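PDB 4P47: TRAP dicarboxylate transporter, DctP subunit from Ochrobactrum anthropi, which probably binds an organic acid such as a dicarboxylate in the periplasm and delivers it to a TRAP-type membrane transporter. Local coordinates for residues Leu194-Leu199 and Ile219-Tyr224; Leu230-His235 and Thr281-Ile286; His159-Ala162 and Asp166-Gly169; Asp109-Phe114 and Val181-Ala186. One frame throughout, in Å; residues are numbered along the deposited sequence. Where two conformers were deposited one is given.

Overall arrangement
Contact 3 lies within the span of chain bridged by contact 4; contacts 1 and 2 come later in the family 7 solute-binding fold. Strand 229-245 links contacts 2, 3 and 4: Thr-231 OG1 of contact 2 probably hydrogen-bonds Val-161 O of contact 3, 2.6 Å away, and His-235 O probably accepts from Phe-112 N of contact 4 at 2.8 Å. Helix 254-288 links contact 1, where Ile-219 CD1 packs 3.9 Å from Ile-286 CG1; the centres of contacts 1 and 2 are 15 Å apart. Nearest atoms are about 5 Å apart between contacts 3 and 4, and about 10 Å between contacts 1 and 4. In this crystal a C-terminus occupies the ligand pocket.

Contact 1 of 4, residues Leu194-Leu199 and Ile219-Tyr224; sequences LPYTEL and INAKFY
Tyr-196, on the first turn of helix 196-205, reaches across to Ala-221 and Phe-223, which follow the short helix 216-220. Its CG lies anti to the backbone N (chi1 -170°), and this extended course carries the phenol end over to 219-224 although the bond leaving its CA does not point there. The hydroxyl does the touching: Tyr-196 OH is 3.7 Å from Ala-221 CB and equally 3.7 Å from Phe-223 CE2. The two aromatic side chains run obliquely to one another, and Tyr-196 CZ comes to 4.0 Å from Phe-223 CZ.

From the same helix Leu-199 adds one methyl. Leu-199 CD2 meets the ring end of Phe-223 at CZ, 3.7 Å away, the two side chains crossing nearly at right angles. Phe-223 itself turns CG away from its carbonyl carbon, beside the backbone N (chi1 -68°), which points the CZ/CE2 end of the ring at both Leu-199 and Tyr-196. Ala-221, two residues earlier, lays its methyl over one face of that ring, toward the rim. Lys-222, with positive phi, ends the preceding helix in a Schellman motif, and the chain turns there between Ala-221 and Phe-223.

Further out, Tyr-200, Leu-203 and Gln-211 also pack on Phe-223. The phenol oxygen accepts a hydrogen bond from Asn-217 ND2 of helix 216-220. The chemistry across the two segments is thus apolar, with the tyrosine oxygen resting against carbon; Phe-223 is the buried member, touched at its CZ end by Leu-199 and Tyr-196, and Tyr-196 forms its more exposed border.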
loop_
_atom_site.group_PDB
_atom_site.type_symbol
_atom_site.label_atom_id
_atom_site.label_comp_id
_atom_site.label_asym_id
_atom_site.label_seq_id
_atom_site.Cartn_x
_atom_site.Cartn_y
_atom_site.Cartn_z
ATOM N N LEU A 194 4.599 -8.265 17.096
ATOM C CA LEU A 194 5.931 -8.826 17.085
ATOM C C LEU A 194 6.814 -8.068 16.117
ATOM O O LEU A 194 6.398 -7.827 14.994
ATOM C CB LEU A 194 5.882 -10.294 16.666
ATOM C CG LEU A 194 7.189 -11.063 16.845
ATOM C CD1 LEU A 194 7.453 -11.283 18.322
ATOM C CD2 LEU A 194 7.126 -12.371 16.105
ATOM N N PRO A 195 8.038 -7.690 16.546
ATOM C CA PRO A 195 8.965 -7.073 15.594
ATOM C C PRO A 195 9.227 -7.971 14.392
ATOM O O PRO A 195 9.367 -9.191 14.524
ATOM C CB PRO A 195 10.242 -6.887 16.420
ATOM C CG PRO A 195 9.757 -6.813 17.838
ATOM C CD PRO A 195 8.609 -7.761 17.901
ATOM N N TYR A 196 9.272 -7.381 13.211
ATOM C CA TYR A 196 9.355 -8.157 11.987
ATOM C C TYR A 196 10.556 -9.113 11.976
ATOM O O TYR A 196 10.459 -10.246 11.481
ATOM C CB TYR A 196 9.422 -7.244 10.762
ATOM C CG TYR A 196 9.281 -7.976 9.452
ATOM C CD1 TYR A 196 8.030 -8.357 9.002
ATOM C CD2 TYR A 196 10.379 -8.279 8.662
ATOM C CE1 TYR A 196 7.875 -9.024 7.819
ATOM C CE2 TYR A 196 10.225 -8.957 7.462
ATOM C CZ TYR A 196 8.966 -9.323 7.048
ATOM O OH TYR A 196 8.747 -9.983 5.846
ATOM N N THR A 197 11.676 -8.666 12.531
ATOM C CA THR A 197 12.894 -9.457 12.510
ATOM C C THR A 197 12.758 -10.758 13.312
ATOM O O THR A 197 13.529 -11.702 13.102
ATOM C CB THR A 197 14.092 -8.608 12.993
ATOM O OG1 THR A 197 15.313 -9.261 12.662
ATOM C CG2 THR A 197 14.031 -8.343 14.449
ATOM N N GLU A 198 11.778 -10.832 14.205
ATOM C CA GLU A 198 11.560 -12.017 15.019
ATOM C C GLU A 198 10.507 -12.966 14.447
ATOM O O GLU A 198 10.312 -14.070 14.956
ATOM C CB GLU A 198 11.161 -11.616 16.440
ATOM C CG GLU A 198 12.270 -10.858 17.147
ATOM C CD GLU A 198 11.898 -10.319 18.499
ATOM O OE1 GLU A 198 10.725 -10.397 18.912
ATOM O OE2 GLU A 198 12.809 -9.777 19.149
ATOM N N LEU A 199 9.845 -12.545 13.370
ATOM C CA LEU A 199 8.659 -13.219 12.875
ATOM C C LEU A 199 8.930 -14.606 12.283
ATOM O O LEU A 199 8.207 -15.545 12.591
ATOM C CB LEU A 199 7.935 -12.318 11.857
ATOM C CG LEU A 199 6.607 -12.830 11.275
ATOM C CD1 LEU A 199 5.666 -13.349 12.349
ATOM C CD2 LEU A 199 5.950 -11.715 10.453
ATOM N N ILE A 219 8.334 -14.789 0.058
ATOM C CA ILE A 219 9.584 -15.173 -0.576
ATOM C C ILE A 219 10.786 -14.525 0.120
ATOM O O ILE A 219 11.737 -15.227 0.489
ATOM C CB ILE A 219 9.557 -14.821 -2.065
ATOM C CG1 ILE A 219 8.482 -15.651 -2.798
ATOM C CG2 ILE A 219 10.950 -14.997 -2.669
ATOM C CD1 ILE A 219 8.698 -17.142 -2.824
ATOM N N ASN A 220 10.752 -13.212 0.325
ATOM C CA ASN A 220 11.914 -12.492 0.842
ATOM C C ASN A 220 12.353 -12.986 2.217
ATOM O O ASN A 220 13.553 -13.137 2.478
ATOM C CB ASN A 220 11.638 -10.984 0.880
ATOM C CG ASN A 220 11.305 -10.414 -0.492
ATOM O OD1 ASN A 220 11.668 -10.989 -1.517
ATOM N ND2 ASN A 220 10.623 -9.273 -0.514
ATOM N N ALA A 221 11.388 -13.248 3.093
ATOM C CA ALA A 221 11.672 -13.720 4.449
ATOM C C ALA A 221 11.591 -15.243 4.579
ATOM O O ALA A 221 11.723 -15.787 5.677
ATOM C CB ALA A 221 10.736 -13.056 5.444
ATOM N N LYS A 222 11.353 -15.936 3.467
ATOM C CA LYS A 222 11.291 -17.399 3.436
ATOM C C LYS A 222 10.220 -17.979 4.350
ATOM O O LYS A 222 10.361 -19.041 4.940
ATOM C CB LYS A 222 12.653 -18.007 3.760
ATOM C CG LYS A 222 13.783 -17.423 2.918
ATOM C CD LYS A 222 15.115 -18.102 3.262
ATOM C CE LYS A 222 16.273 -17.541 2.464
ATOM N NZ LYS A 222 16.147 -17.892 1.033
ATOM N N PHE A 223 9.095 -17.286 4.433
ATOM C CA PHE A 223 8.014 -17.764 5.266
ATOM C C PHE A 223 7.422 -19.074 4.723
ATOM O O PHE A 223 6.789 -19.811 5.451
ATOM C CB PHE A 223 6.911 -16.703 5.398
ATOM C CG PHE A 223 7.294 -15.472 6.187
ATOM C CD1 PHE A 223 8.275 -15.482 7.158
ATOM C CD2 PHE A 223 6.629 -14.284 5.957
ATOM C CE1 PHE A 223 8.578 -14.337 7.869
ATOM C CE2 PHE A 223 6.944 -13.139 6.669
ATOM C CZ PHE A 223 7.913 -13.174 7.614
ATOM N N TYR A 224 7.678 -19.381 3.444
ATOM C CA TYR A 224 7.237 -20.640 2.875
ATOM C C TYR A 224 7.903 -21.837 3.583
ATOM O O TYR A 224 7.409 -22.951 3.462
ATOM C CB TYR A 224 7.518 -20.680 1.364
ATOM C CG TYR A 224 8.973 -20.480 1.000
ATOM C CD1 TYR A 224 9.875 -21.548 1.043
ATOM C CD2 TYR A 224 9.453 -19.242 0.616
ATOM C CE1 TYR A 224 11.201 -21.356 0.711
ATOM C CE2 TYR A 224 10.777 -19.040 0.289
ATOM C CZ TYR A 224 11.653 -20.106 0.339
ATOM O OH TYR A 224 12.979 -19.905 0.011
#

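Contact 2 of 4, residues Leu230-His235 and Thr281-Ile286; sequences LTLTRH and TALDEI
Leu-230 and Leu-283 meet methyl to methyl: Leu-230 CD2 lies 4.0 Å from Leu-283 CD2, the side chains crossing at about a right angle. The same Leu-230 methyl also serves Ile-286, with CD2 of Leu-230 at 4.1 Å from CG2 of Ile-286. Leu-232 joins from farther along the strand, its CD2 standing 4.2 Å from Leu-283 CD2. Leu-283 thus offers one methyl to two strand leucines, and Leu-230 offers one methyl to two residues a turn apart on the helix.

Leu-230 holds CG anti to its backbone N (chi1 168°), which carries its CD2 out to both Leu-283 and Ile-286.

Behind this layer, the backbone of the strand is held by neighbours on two sides: Leu-230 and Leu-232 make backbone hydrogen bonds to strand 292-295, and Thr-231 makes one to Leu-154 of strand 141-156. Leu-232 is also the centre of an inverse gamma turn, closed by a weak Thr-233 N to Thr-231 O bond. Beyond it Thr-233 OG1 and His-235 ND1 share a hydrogen bond of 2.8 Å, and the other ring nitrogen of His-235 is hydrogen-bonded to Glu-212. Ile-218 and Ile-219 extend the apolar layer along Ile-286.

The short segments run close to antiparallel (151°), their axes 12.0 Å apart at closest. This is the helix-on-sheet packing of an alpha/beta domain: the C-terminal end of helix 254-288 packs on the start of strand 229-245 in a TRAP-type periplasmic binding protein.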
loop_
_atom_site.group_PDB
_atom_site.type_symbol
_atom_site.label_atom_id
_atom_site.label_comp_id
_atom_site.label_asym_id
_atom_site.label_seq_id
_atom_site.Cartn_x
_atom_site.Cartn_y
_atom_site.Cartn_z
ATOM N N LEU A 230 -1.539 -20.137 2.309
ATOM C CA LEU A 230 -1.734 -18.737 1.929
ATOM C C LEU A 230 -3.148 -18.564 1.415
ATOM O O LEU A 230 -3.600 -19.363 0.584
ATOM C CB LEU A 230 -0.758 -18.340 0.794
ATOM C CG LEU A 230 -1.011 -17.010 0.076
ATOM C CD1 LEU A 230 -0.931 -15.823 1.046
ATOM C CD2 LEU A 230 -0.046 -16.759 -1.066
ATOM N N THR A 231 -3.847 -17.547 1.916
ATOM C CA THR A 231 -5.098 -17.118 1.322
ATOM C C THR A 231 -4.934 -15.725 0.801
ATOM O O THR A 231 -4.395 -14.842 1.488
ATOM C CB THR A 231 -6.243 -17.139 2.325
ATOM O OG1 THR A 231 -6.432 -18.497 2.728
ATOM C CG2 THR A 231 -7.558 -16.625 1.703
ATOM N N LEU A 232 -5.396 -15.517 -0.430
ATOM C CA LEU A 232 -5.408 -14.194 -1.027
ATOM C C LEU A 232 -6.610 -13.429 -0.468
ATOM O O LEU A 232 -7.591 -13.163 -1.160
ATOM C CB LEU A 232 -5.438 -14.304 -2.549
ATOM C CG LEU A 232 -4.279 -15.099 -3.170
ATOM C CD1 LEU A 232 -4.314 -15.002 -4.704
ATOM C CD2 LEU A 232 -2.917 -14.649 -2.635
ATOM N N THR A 233 -6.547 -13.111 0.814
ATOM C CA THR A 233 -7.650 -12.417 1.488
ATOM C C THR A 233 -7.842 -11.010 0.952
ATOM O O THR A 233 -8.948 -10.484 0.994
ATOM C CB THR A 233 -7.364 -12.304 2.985
ATOM O OG1 THR A 233 -6.006 -11.923 3.148
ATOM C CG2 THR A 233 -7.602 -13.613 3.716
ATOM N N ARG A 234 -6.770 -10.394 0.465
ATOM C CA ARG A 234 -6.800 -9.000 0.051
ATOM C C ARG A 234 -7.534 -8.144 1.098
ATOM O O ARG A 234 -8.313 -7.244 0.780
ATOM C CB ARG A 234 -7.396 -8.848 -1.357
ATOM C CG ARG A 234 -6.590 -9.569 -2.418
ATOM C CD ARG A 234 -6.997 -9.174 -3.823
ATOM N NE ARG A 234 -6.213 -9.909 -4.812
ATOM C CZ ARG A 234 -6.575 -11.063 -5.354
ATOM N NH1 ARG A 234 -7.725 -11.632 -5.034
ATOM N NH2 ARG A 234 -5.782 -11.651 -6.236
ATOM N N HIS A 235 -7.262 -8.408 2.364
ATOM C CA HIS A 235 -8.018 -7.775 3.433
ATOM C C HIS A 235 -7.732 -6.290 3.528
ATOM O O HIS A 235 -8.562 -5.554 4.051
ATOM C CB HIS A 235 -7.811 -8.474 4.789
ATOM C CG HIS A 235 -6.380 -8.596 5.193
ATOM N ND1 HIS A 235 -5.627 -9.698 4.869
ATOM C CD2 HIS A 235 -5.560 -7.759 5.872
ATOM C CE1 HIS A 235 -4.401 -9.538 5.332
ATOM N NE2 HIS A 235 -4.328 -8.374 5.944
ATOM N N THR A 281 4.916 -13.415 -10.669
ATOM C CA THR A 281 6.050 -14.320 -10.569
ATOM C C THR A 281 6.230 -14.810 -9.135
ATOM O O THR A 281 6.527 -15.974 -8.898
ATOM C CB THR A 281 7.316 -13.622 -11.066
ATOM O OG1 THR A 281 7.128 -13.297 -12.443
ATOM C CG2 THR A 281 8.524 -14.524 -10.928
ATOM N N ALA A 282 6.034 -13.937 -8.165
ATOM C CA ALA A 282 6.097 -14.324 -6.766
ATOM C C ALA A 282 5.102 -15.420 -6.448
ATOM O O ALA A 282 5.406 -16.367 -5.737
ATOM C CB ALA A 282 5.819 -13.130 -5.885
ATOM N N LEU A 283 3.882 -15.248 -6.935
ATOM C CA LEU A 283 2.867 -16.265 -6.722
ATOM C C LEU A 283 3.242 -17.588 -7.398
ATOM O O LEU A 283 3.021 -18.664 -6.817
ATOM C CB LEU A 283 1.506 -15.767 -7.175
ATOM C CG LEU A 283 0.815 -14.884 -6.154
ATOM C CD1 LEU A 283 -0.343 -14.160 -6.806
ATOM C CD2 LEU A 283 0.345 -15.733 -4.963
ATOM N N ASP A 284 3.829 -17.523 -8.592
ATOM C CA ASP A 284 4.351 -18.728 -9.233
ATOM C C ASP A 284 5.333 -19.430 -8.303
ATOM O O ASP A 284 5.257 -20.654 -8.101
ATOM C CB ASP A 284 5.094 -18.370 -10.529
ATOM C CG ASP A 284 4.185 -17.854 -11.636
ATOM O OD1 ASP A 284 2.992 -18.227 -11.666
ATOM O OD2 ASP A 284 4.697 -17.108 -12.506
ATOM N N GLU A 285 6.258 -18.656 -7.745
ATOM C CA GLU A 285 7.286 -19.179 -6.864
ATOM C C GLU A 285 6.687 -19.749 -5.595
ATOM O O GLU A 285 7.052 -20.834 -5.159
ATOM C CB GLU A 285 8.316 -18.097 -6.572
ATOM C CG GLU A 285 9.093 -17.748 -7.835
ATOM C CD GLU A 285 9.901 -16.488 -7.724
ATOM O OE1 GLU A 285 9.798 -15.777 -6.704
ATOM O OE2 GLU A 285 10.662 -16.208 -8.681
ATOM N N ILE A 286 5.745 -19.034 -5.001
ATOM C CA ILE A 286 5.083 -19.501 -3.788
ATOM C C ILE A 286 4.427 -20.876 -4.011
ATOM O O ILE A 286 4.563 -21.795 -3.196
ATOM C CB ILE A 286 4.061 -18.455 -3.316
ATOM C CG1 ILE A 286 4.823 -17.233 -2.781
ATOM C CG2 ILE A 286 3.141 -19.023 -2.262
ATOM C CD1 ILE A 286 3.953 -15.984 -2.567
#

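Contact 3 of 4, residues His159-Ala162 and Asp166-Gly169; sequences HPVA and DIAG
His-159 NE2 donates to the backbone oxygen of Asp-166 in a short, nearly straight bond, with NE2 2.7 Å from O and an N-H...O angle of 171°. The donor lies in the carbonyl plane on a lone pair, and the oxygen sits only 2° out of the imidazole plane, so the ring meets its acceptor edge-on. His-159 achieves this by placing CG between its backbone N and carbonyl carbon (chi1 53°).

Asp-166 accepts a second bond on its side chain: Ala-162 N donates to Asp-166 OD2 over 2.8 Å, onto the anti lone pair of that oxygen. The other carboxylate oxygen, OD1, makes a salt bridge with Lys-163, which probably helps to hold the carboxylate negative. Asp-166 therefore accepts both bonds, one on its backbone O and one on OD2, from the two residues flanking Pro-160 and Val-161.

The tie closes a compact turn of chain: the loop after strand 141-156 leads into the short helix 164-167, and the residue near the end of that helix reaches back to the loop from which it began.

Apolar packing accompanies these bonds. Val-161 CG1 lies 3.6 Å from Ile-167 CG1, the side chains crossing near a right angle, while Val-161 CG2 approaches Asp-166 CB at 4.1 Å. Leu-170 packs against both His-159 and Val-161, and Leu-187 and Ala-189 cover Ile-167.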
loop_
_atom_site.group_PDB
_atom_site.type_symbol
_atom_site.label_atom_id
_atom_site.label_comp_id
_atom_site.label_asym_id
_atom_site.label_seq_id
_atom_site.Cartn_x
_atom_site.Cartn_y
_atom_site.Cartn_z
ATOM N N HIS A 159 -4.240 -24.511 9.003
ATOM C CA HIS A 159 -5.211 -25.059 8.045
ATOM C C HIS A 159 -5.579 -24.014 7.012
ATOM O O HIS A 159 -5.393 -22.823 7.251
ATOM C CB HIS A 159 -6.483 -25.533 8.751
ATOM C CG HIS A 159 -7.099 -24.496 9.639
ATOM N ND1 HIS A 159 -7.103 -24.597 11.015
ATOM C CD2 HIS A 159 -7.711 -23.325 9.349
ATOM C CE1 HIS A 159 -7.708 -23.545 11.529
ATOM N NE2 HIS A 159 -8.081 -22.752 10.541
ATOM N N PRO A 160 -6.125 -24.433 5.858
ATOM C CA PRO A 160 -6.527 -23.423 4.879
ATOM C C PRO A 160 -7.582 -22.457 5.450
ATOM O O PRO A 160 -8.426 -22.850 6.269
ATOM C CB PRO A 160 -7.117 -24.260 3.731
ATOM C CG PRO A 160 -6.519 -25.615 3.883
ATOM C CD PRO A 160 -6.271 -25.804 5.343
ATOM N N VAL A 161 -7.512 -21.199 5.031
ATOM C CA VAL A 161 -8.514 -20.202 5.378
ATOM C C VAL A 161 -9.346 -19.844 4.150
ATOM O O VAL A 161 -8.867 -19.250 3.168
ATOM C CB VAL A 161 -7.855 -18.962 5.968
ATOM C CG1 VAL A 161 -8.868 -17.827 6.045
ATOM C CG2 VAL A 161 -7.288 -19.286 7.332
ATOM N N ALA A 162 -10.619 -20.196 4.204
ATOM C CA ALA A 162 -11.525 -19.919 3.091
ATOM C C ALA A 162 -12.751 -19.094 3.513
ATOM O O ALA A 162 -13.565 -18.680 2.671
ATOM C CB ALA A 162 -11.942 -21.229 2.446
ATOM N N ASP A 166 -12.789 -20.202 9.686
ATOM C CA ASP A 166 -11.425 -20.739 9.573
ATOM C C ASP A 166 -10.386 -19.857 10.272
ATOM O O ASP A 166 -9.276 -20.307 10.584
ATOM C CB ASP A 166 -11.016 -20.918 8.106
ATOM C CG ASP A 166 -11.927 -21.866 7.342
ATOM O OD1 ASP A 166 -12.653 -22.650 7.990
ATOM O OD2 ASP A 166 -11.891 -21.823 6.089
ATOM N N ILE A 167 -10.719 -18.593 10.468
ATOM C CA ILE A 167 -9.782 -17.634 11.081
ATOM C C ILE A 167 -9.893 -17.668 12.607
ATOM O O ILE A 167 -8.951 -17.312 13.316
ATOM C CB ILE A 167 -10.038 -16.196 10.581
ATOM C CG1 ILE A 167 -9.840 -16.115 9.068
ATOM C CG2 ILE A 167 -9.128 -15.188 11.260
ATOM C CD1 ILE A 167 -10.380 -14.851 8.470
ATOM N N ALA A 168 -11.043 -18.132 13.100
ATOM C CA ALA A 168 -11.316 -18.162 14.536
ATOM C C ALA A 168 -10.165 -18.767 15.321
ATOM O O ALA A 168 -9.752 -19.888 15.067
ATOM C CB ALA A 168 -12.611 -18.951 14.814
ATOM N N GLY A 169 -9.652 -18.008 16.286
ATOM C CA GLY A 169 -8.654 -18.482 17.218
ATOM C C GLY A 169 -7.219 -18.473 16.723
ATOM O O GLY A 169 -6.300 -18.745 17.492
#

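Contact 4 of 4, residues Asp109-Phe114 and Val181-Ala186; sequences DLPFLF and VALFNA
Leu-183 meets Pro-111 and Phe-112 because its CG stands anti to the backbone N (chi1 167°), sending both methyls out from helix 178-186. Phe-112 has CG beside its own N, anti to the carbonyl carbon (chi1 -56°), which swings the far end of the ring toward the leucine even though the bond from its CA does not head there.

Leu-183 CD1 is the shared atom. It lies 3.9 Å from Pro-111 CB and 4.0 Å from Pro-111 CG, and it also comes within 4.2 Å of Phe-112 CE2, where the two side chains run at a slant. CD2 of Leu-183 backs this up at 4.1 Å from Pro-111 CB. The leucine and proline side chains pass alongside each other in opposite directions; both methyls bear on CB, and CD1 also reaches CG.

The contact joins a loop between strand 90-94 and helix 117-125 to a helix that follows strand 171-173, within the alpha/beta fold of a periplasmic solute-binding protein. Phe-112 has positive phi (56°), an unusual bend for a residue with a side chain, and its carbonyl oxygen accepts a hydrogen bond from Arg-305.

Next to Leu-183 on the helix, the ring of Phe-184 packs edge-to-face with that of His-235 on strand 229-245. Helix 298-312 closes over the loop, with Ile-312 on Pro-111 and Leu-304 on Phe-112.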
loop_
_atom_site.group_PDB
_atom_site.type_symbol
_atom_site.label_atom_id
_atom_site.label_comp_id
_atom_site.label_asym_id
_atom_site.label_seq_id
_atom_site.Cartn_x
_atom_site.Cartn_y
_atom_site.Cartn_z
ATOM N N ASP A 109 -6.451 2.402 4.673
ATOM C CA ASP A 109 -6.237 1.169 5.422
ATOM C C ASP A 109 -7.530 0.380 5.701
ATOM O O ASP A 109 -7.474 -0.697 6.282
ATOM C CB ASP A 109 -5.559 1.479 6.755
ATOM C CG ASP A 109 -4.082 1.823 6.616
ATOM O OD1 ASP A 109 -3.441 1.422 5.622
ATOM O OD2 ASP A 109 -3.542 2.438 7.548
ATOM N N LEU A 110 -8.694 0.894 5.317
ATOM C CA LEU A 110 -9.945 0.188 5.610
ATOM C C LEU A 110 -9.992 -1.136 4.856
ATOM O O LEU A 110 -9.438 -1.269 3.776
ATOM C CB LEU A 110 -11.162 1.073 5.255
ATOM C CG LEU A 110 -11.314 2.347 6.095
ATOM C CD1 LEU A 110 -12.400 3.244 5.506
ATOM C CD2 LEU A 110 -11.611 2.055 7.568
ATOM N N PRO A 111 -10.648 -2.128 5.450
ATOM C CA PRO A 111 -10.596 -3.465 4.836
ATOM C C PRO A 111 -11.467 -3.752 3.619
ATOM O O PRO A 111 -12.571 -3.211 3.435
ATOM C CB PRO A 111 -10.966 -4.410 5.990
ATOM C CG PRO A 111 -11.626 -3.566 7.013
ATOM C CD PRO A 111 -11.189 -2.127 6.815
ATOM N N PHE A 112 -10.947 -4.657 2.794
ATOM C CA PHE A 112 -11.661 -5.217 1.653
ATOM C C PHE A 112 -12.183 -4.166 0.666
ATOM O O PHE A 112 -13.231 -4.355 0.034
ATOM C CB PHE A 112 -12.813 -6.127 2.124
ATOM C CG PHE A 112 -12.375 -7.238 3.042
ATOM C CD1 PHE A 112 -11.619 -8.304 2.568
ATOM C CD2 PHE A 112 -12.709 -7.224 4.386
ATOM C CE1 PHE A 112 -11.222 -9.318 3.410
ATOM C CE2 PHE A 112 -12.315 -8.252 5.227
ATOM C CZ PHE A 112 -11.557 -9.301 4.731
ATOM N N LEU A 113 -11.444 -3.076 0.479
ATOM C CA LEU A 113 -11.861 -2.039 -0.479
ATOM C C LEU A 113 -11.822 -2.558 -1.918
ATOM O O LEU A 113 -12.784 -2.380 -2.665
ATOM C CB LEU A 113 -10.960 -0.796 -0.389
ATOM C CG LEU A 113 -10.903 -0.121 0.985
ATOM C CD1 LEU A 113 -10.011 1.114 0.942
ATOM C CD2 LEU A 113 -12.287 0.269 1.507
ATOM N N PHE A 114 -10.704 -3.172 -2.316
ATOM C CA PHE A 114 -10.471 -3.516 -3.710
ATOM C C PHE A 114 -10.208 -4.995 -3.887
ATOM O O PHE A 114 -9.568 -5.623 -3.029
ATOM C CB PHE A 114 -9.261 -2.740 -4.258
ATOM C CG PHE A 114 -9.238 -1.299 -3.882
ATOM C CD1 PHE A 114 -10.273 -0.455 -4.250
ATOM C CD2 PHE A 114 -8.154 -0.763 -3.198
ATOM C CE1 PHE A 114 -10.249 0.875 -3.900
ATOM C CE2 PHE A 114 -8.120 0.568 -2.857
ATOM C CZ PHE A 114 -9.178 1.395 -3.213
ATOM N N VAL A 181 -5.804 -4.043 13.957
ATOM C CA VAL A 181 -6.115 -4.726 15.208
ATOM C C VAL A 181 -7.629 -4.930 15.325
ATOM O O VAL A 181 -8.086 -6.014 15.697
ATOM C CB VAL A 181 -5.574 -3.923 16.405
ATOM C CG1 VAL A 181 -6.085 -4.492 17.709
ATOM C CG2 VAL A 181 -4.062 -3.920 16.411
ATOM N N ALA A 182 -8.412 -3.907 14.989
ATOM C CA ALA A 182 -9.866 -4.047 14.998
ATOM C C ALA A 182 -10.308 -5.131 14.011
ATOM O O ALA A 182 -11.144 -5.978 14.327
ATOM C CB ALA A 182 -10.546 -2.709 14.661
ATOM N N LEU A 183 -9.729 -5.107 12.820
ATOM C CA LEU A 183 -10.077 -6.048 11.751
ATOM C C LEU A 183 -9.861 -7.489 12.186
ATOM O O LEU A 183 -10.750 -8.330 12.078
ATOM C CB LEU A 183 -9.226 -5.754 10.509
ATOM C CG LEU A 183 -9.233 -6.819 9.414
ATOM C CD1 LEU A 183 -10.638 -7.033 8.849
ATOM C CD2 LEU A 183 -8.254 -6.430 8.338
ATOM N N PHE A 184 -8.672 -7.788 12.687
ATOM C CA PHE A 184 -8.374 -9.182 12.981
ATOM C C PHE A 184 -9.130 -9.679 14.209
ATOM O O PHE A 184 -9.563 -10.831 14.247
ATOM C CB PHE A 184 -6.855 -9.413 12.990
ATOM C CG PHE A 184 -6.321 -9.641 11.593
ATOM C CD1 PHE A 184 -6.339 -10.909 11.039
ATOM C CD2 PHE A 184 -5.921 -8.579 10.808
ATOM C CE1 PHE A 184 -5.918 -11.106 9.725
ATOM C CE2 PHE A 184 -5.510 -8.762 9.505
ATOM C CZ PHE A 184 -5.508 -10.013 8.970
ATOM N N ASN A 185 -9.365 -8.803 15.180
ATOM C CA ASN A 185 -10.253 -9.182 16.298
ATOM C C ASN A 185 -11.667 -9.445 15.799
ATOM O O ASN A 185 -12.303 -10.393 16.235
ATOM C CB ASN A 185 -10.266 -8.133 17.405
ATOM C CG ASN A 185 -9.109 -8.259 18.334
ATOM O OD1 ASN A 185 -9.071 -9.135 19.188
ATOM N ND2 ASN A 185 -8.146 -7.385 18.190
ATOM N N ALA A 186 -12.176 -8.616 14.895
ATOM C CA ALA A 186 -13.509 -8.821 14.332
ATOM C C ALA A 186 -13.609 -10.152 13.595
ATOM O O ALA A 186 -14.693 -10.747 13.500
ATOM C CB ALA A 186 -13.873 -7.668 13.383
#